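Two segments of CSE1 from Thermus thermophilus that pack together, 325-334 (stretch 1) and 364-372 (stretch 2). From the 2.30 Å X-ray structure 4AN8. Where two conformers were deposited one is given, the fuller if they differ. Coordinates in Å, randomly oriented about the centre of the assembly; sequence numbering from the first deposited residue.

Stretch 1 325-334: AENLQGELED
Stretch 2, residues 364-372: PLPSGLLTP

Packing of a helix against an irregular loop in CSE1 from Thermus thermophilus. Stretch 1 is α-helical from Ala325 to Glu333, continuing a helix that begins earlier in the chain, and leaves it at Asp334 (phi/psi -75/2). Helical bonds run from Gln329 N to Ala325 O (2.7 Å), from Gly330 N to Glu326 O (3.1 Å) and from Leu332 N to Leu328 O (2.9 Å). Stretch 2 crosses one side of this helix in an extended entry, with Leu365 at -121/90 and Pro366 at -62/140, and then folds into two overlapping type I turns, Pro366 to Leu369 and Gly368 to Thr371. The first turn is closed by a weak bond from Leu369 N to Pro366 O (3.3 Å), the second by Thr371 N to Gly368 O (3.1 Å). The register is set by Gln329 and Ser367, whose CA atoms lie 6.3 Å apart; together the stretches bury 403 Å².

Ala325 opens the contact with its CA-to-CB bond toward the loop, and its CB rests 4.1 Å from Leu365 CD1, a small apolar contact. Leu365 (chi1 t, chi2 t) points back toward the helix, and its CD2 also comes within 4.5 Å of Glu326 CA.

Glu326, for which one of two deposited conformers is given, has the largest area covered by the other stretch. Its chi1 is t (-153°), chi2 lies between wells at -97° and chi3 is 2°, which brings OE2 to the turn backbone. Leu370 N donates to Glu326 OE2 at 2.8 Å with an angle of 163°, so a carboxylate oxygen receives an amide hydrogen almost head-on. Leu369 N is also near, 3.2 Å from Glu326 OE2, but its angle is too poor for a hydrogen bond. The Leu370 side chain (chi1 m, chi2 t) starts toward the helix, and its CB lies 3.5 Å from Glu326 OE2, so the carboxylate meets aliphatic surface beside the amide it accepts from. Thr371 (chi1 p) steadies the second turn from within, its OG1 donating to Gly368 O at 2.8 Å; the same side chain caps the helix that follows.

Asn327 points away and Leu328 is out of reach. One turn after Ala325, Gln329 again faces the loop with an extended side chain (chi1 t, chi2 t, chi3 -125°). Its NE2 donates to Leu365 O at 3.0 Å and 161°, tying the carboxamide to a loop carbonyl just before the first turn. The same NE2 sits 3.6 Å from Leu365 CD2 and 3.1 Å from Ser367 CA, so the amide end is packed closely against the loop as well as bonded to it.

Gly330 makes no contact, and Glu331 (m, m) and Leu332 (m, t) lie out of reach. Glu333 (chi1 -105°, chi2 t, chi3 37°) points toward the loop near Ser367 (chi1 p), but both are poorly ordered. Ser367 OG is hydrogen-bonded elsewhere in the structure.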

# COMPACT_ATOMS: atom_id res chain seq x y z
N ALA A 325 -14.42 -3.71 4.65
CA ALA A 325 -14.14 -3.52 6.07
C ALA A 325 -15.20 -2.60 6.70
O ALA A 325 -15.74 -2.89 7.77
CB ALA A 325 -12.74 -2.96 6.29
N GLU A 326 -15.49 -1.50 6.02
CA GLU A 326 -16.49 -0.55 6.51
C GLU A 326 -17.83 -1.26 6.74
O GLU A 326 -18.42 -1.14 7.82
CB GLU A 326 -16.64 0.61 5.52
CG GLU A 326 -17.11 1.91 6.14
CD GLU A 326 -18.61 2.15 6.00
OE1 GLU A 326 -19.32 1.27 5.45
OE2 GLU A 326 -19.08 3.22 6.44
N ASN A 327 -18.30 -2.00 5.75
CA ASN A 327 -19.55 -2.75 5.87
C ASN A 327 -19.49 -3.76 7.03
O ASN A 327 -20.37 -3.79 7.89
CB ASN A 327 -19.88 -3.43 4.54
CG ASN A 327 -21.18 -4.21 4.59
OD1 ASN A 327 -21.18 -5.44 4.42
ND2 ASN A 327 -22.29 -3.51 4.81
N LEU A 328 -18.44 -4.57 7.05
CA LEU A 328 -18.24 -5.47 8.17
C LEU A 328 -18.28 -4.73 9.52
O LEU A 328 -18.83 -5.23 10.50
CB LEU A 328 -16.92 -6.22 8.03
CG LEU A 328 -16.90 -7.61 8.66
CD1 LEU A 328 -17.96 -8.50 7.99
CD2 LEU A 328 -15.50 -8.25 8.56
N GLN A 329 -17.68 -3.55 9.57
CA GLN A 329 -17.62 -2.84 10.85
C GLN A 329 -19.02 -2.45 11.33
O GLN A 329 -19.31 -2.49 12.53
CB GLN A 329 -16.71 -1.63 10.77
CG GLN A 329 -16.57 -0.89 12.10
CD GLN A 329 -15.47 0.15 12.09
OE1 GLN A 329 -14.58 0.12 12.92
NE2 GLN A 329 -15.52 1.06 11.12
N GLY A 330 -19.88 -2.08 10.39
CA GLY A 330 -21.27 -1.79 10.70
C GLY A 330 -22.02 -3.00 11.23
O GLY A 330 -22.69 -2.92 12.26
N GLU A 331 -21.88 -4.13 10.55
CA GLU A 331 -22.54 -5.37 10.96
C GLU A 331 -22.04 -5.89 12.32
O GLU A 331 -22.80 -6.51 13.08
CB GLU A 331 -22.40 -6.44 9.87
CG GLU A 331 -23.00 -6.03 8.52
CD GLU A 331 -24.52 -5.94 8.54
OE1 GLU A 331 -25.17 -6.97 8.85
OE2 GLU A 331 -25.08 -4.86 8.25
N LEU A 332 -20.78 -5.64 12.64
CA LEU A 332 -20.27 -6.04 13.94
C LEU A 332 -20.87 -5.13 15.00
O LEU A 332 -21.05 -5.53 16.15
CB LEU A 332 -18.75 -5.96 13.98
CG LEU A 332 -17.94 -6.91 13.11
CD1 LEU A 332 -16.53 -6.34 12.93
CD2 LEU A 332 -17.90 -8.32 13.70
N GLU A 333 -21.19 -3.90 14.61
CA GLU A 333 -21.78 -2.93 15.53
C GLU A 333 -23.22 -3.26 15.87
O GLU A 333 -23.66 -3.04 17.00
CB GLU A 333 -21.69 -1.51 14.95
CG GLU A 333 -20.63 -0.64 15.60
CD GLU A 333 -20.37 0.64 14.84
OE1 GLU A 333 -21.33 1.23 14.30
OE2 GLU A 333 -19.19 1.05 14.77
N ASP A 334 -23.96 -3.80 14.91
CA ASP A 334 -25.36 -4.16 15.14
C ASP A 334 -25.46 -5.43 15.97
O ASP A 334 -26.54 -5.93 16.25
CB ASP A 334 -26.10 -4.36 13.81
CG ASP A 334 -26.13 -3.10 12.95
OD1 ASP A 334 -25.75 -2.02 13.46
OD2 ASP A 334 -26.54 -3.20 11.77
N PRO A 364 -7.30 5.98 11.57
CA PRO A 364 -8.49 5.32 12.11
C PRO A 364 -9.37 4.88 10.95
O PRO A 364 -9.20 5.37 9.82
CB PRO A 364 -9.18 6.41 12.95
CG PRO A 364 -8.50 7.68 12.61
CD PRO A 364 -7.13 7.35 12.07
N LEU A 365 -10.27 3.95 11.20
CA LEU A 365 -11.26 3.54 10.22
C LEU A 365 -12.63 3.79 10.85
O LEU A 365 -13.19 2.92 11.52
CB LEU A 365 -11.09 2.07 9.85
CG LEU A 365 -11.60 1.72 8.46
CD1 LEU A 365 -11.02 0.41 7.99
CD2 LEU A 365 -13.12 1.68 8.46
N PRO A 366 -13.16 4.99 10.65
CA PRO A 366 -14.38 5.48 11.32
C PRO A 366 -15.59 4.62 10.96
O PRO A 366 -15.73 4.25 9.81
CB PRO A 366 -14.55 6.89 10.74
CG PRO A 366 -13.17 7.24 10.16
CD PRO A 366 -12.62 5.94 9.67
N SER A 367 -16.46 4.34 11.92
CA SER A 367 -17.55 3.39 11.69
C SER A 367 -18.51 3.77 10.56
O SER A 367 -18.97 2.91 9.81
CB SER A 367 -18.33 3.15 12.99
OG SER A 367 -18.70 4.38 13.60
N GLY A 368 -18.82 5.06 10.43
CA GLY A 368 -19.80 5.48 9.44
C GLY A 368 -19.17 6.20 8.25
O GLY A 368 -19.81 7.05 7.62
N LEU A 369 -17.94 5.83 7.93
CA LEU A 369 -17.15 6.57 6.95
C LEU A 369 -17.90 6.69 5.62
O LEU A 369 -17.94 7.77 5.02
CB LEU A 369 -15.76 5.93 6.76
CG LEU A 369 -14.94 6.54 5.62
CD1 LEU A 369 -14.60 7.98 5.96
CD2 LEU A 369 -13.68 5.73 5.32
N LEU A 370 -18.52 5.61 5.17
CA LEU A 370 -19.14 5.63 3.84
C LEU A 370 -20.63 5.98 3.81
O LEU A 370 -21.36 5.53 2.93
CB LEU A 370 -18.87 4.32 3.08
CG LEU A 370 -17.41 4.04 2.68
CD1 LEU A 370 -17.30 2.79 1.82
CD2 LEU A 370 -16.80 5.21 1.94
N THR A 371 -21.08 6.78 4.77
CA THR A 371 -22.44 7.34 4.74
C THR A 371 -22.39 8.74 4.11
O THR A 371 -21.34 9.37 4.10
CB THR A 371 -23.03 7.44 6.16
OG1 THR A 371 -22.22 8.32 6.94
CG2 THR A 371 -23.04 6.07 6.84
N PRO A 372 -23.53 9.23 3.57
CA PRO A 372 -23.60 10.55 2.93
C PRO A 372 -23.17 11.70 3.83
O PRO A 372 -22.53 12.64 3.37
CB PRO A 372 -25.09 10.69 2.58
CG PRO A 372 -25.56 9.29 2.41
CD PRO A 372 -24.80 8.48 3.43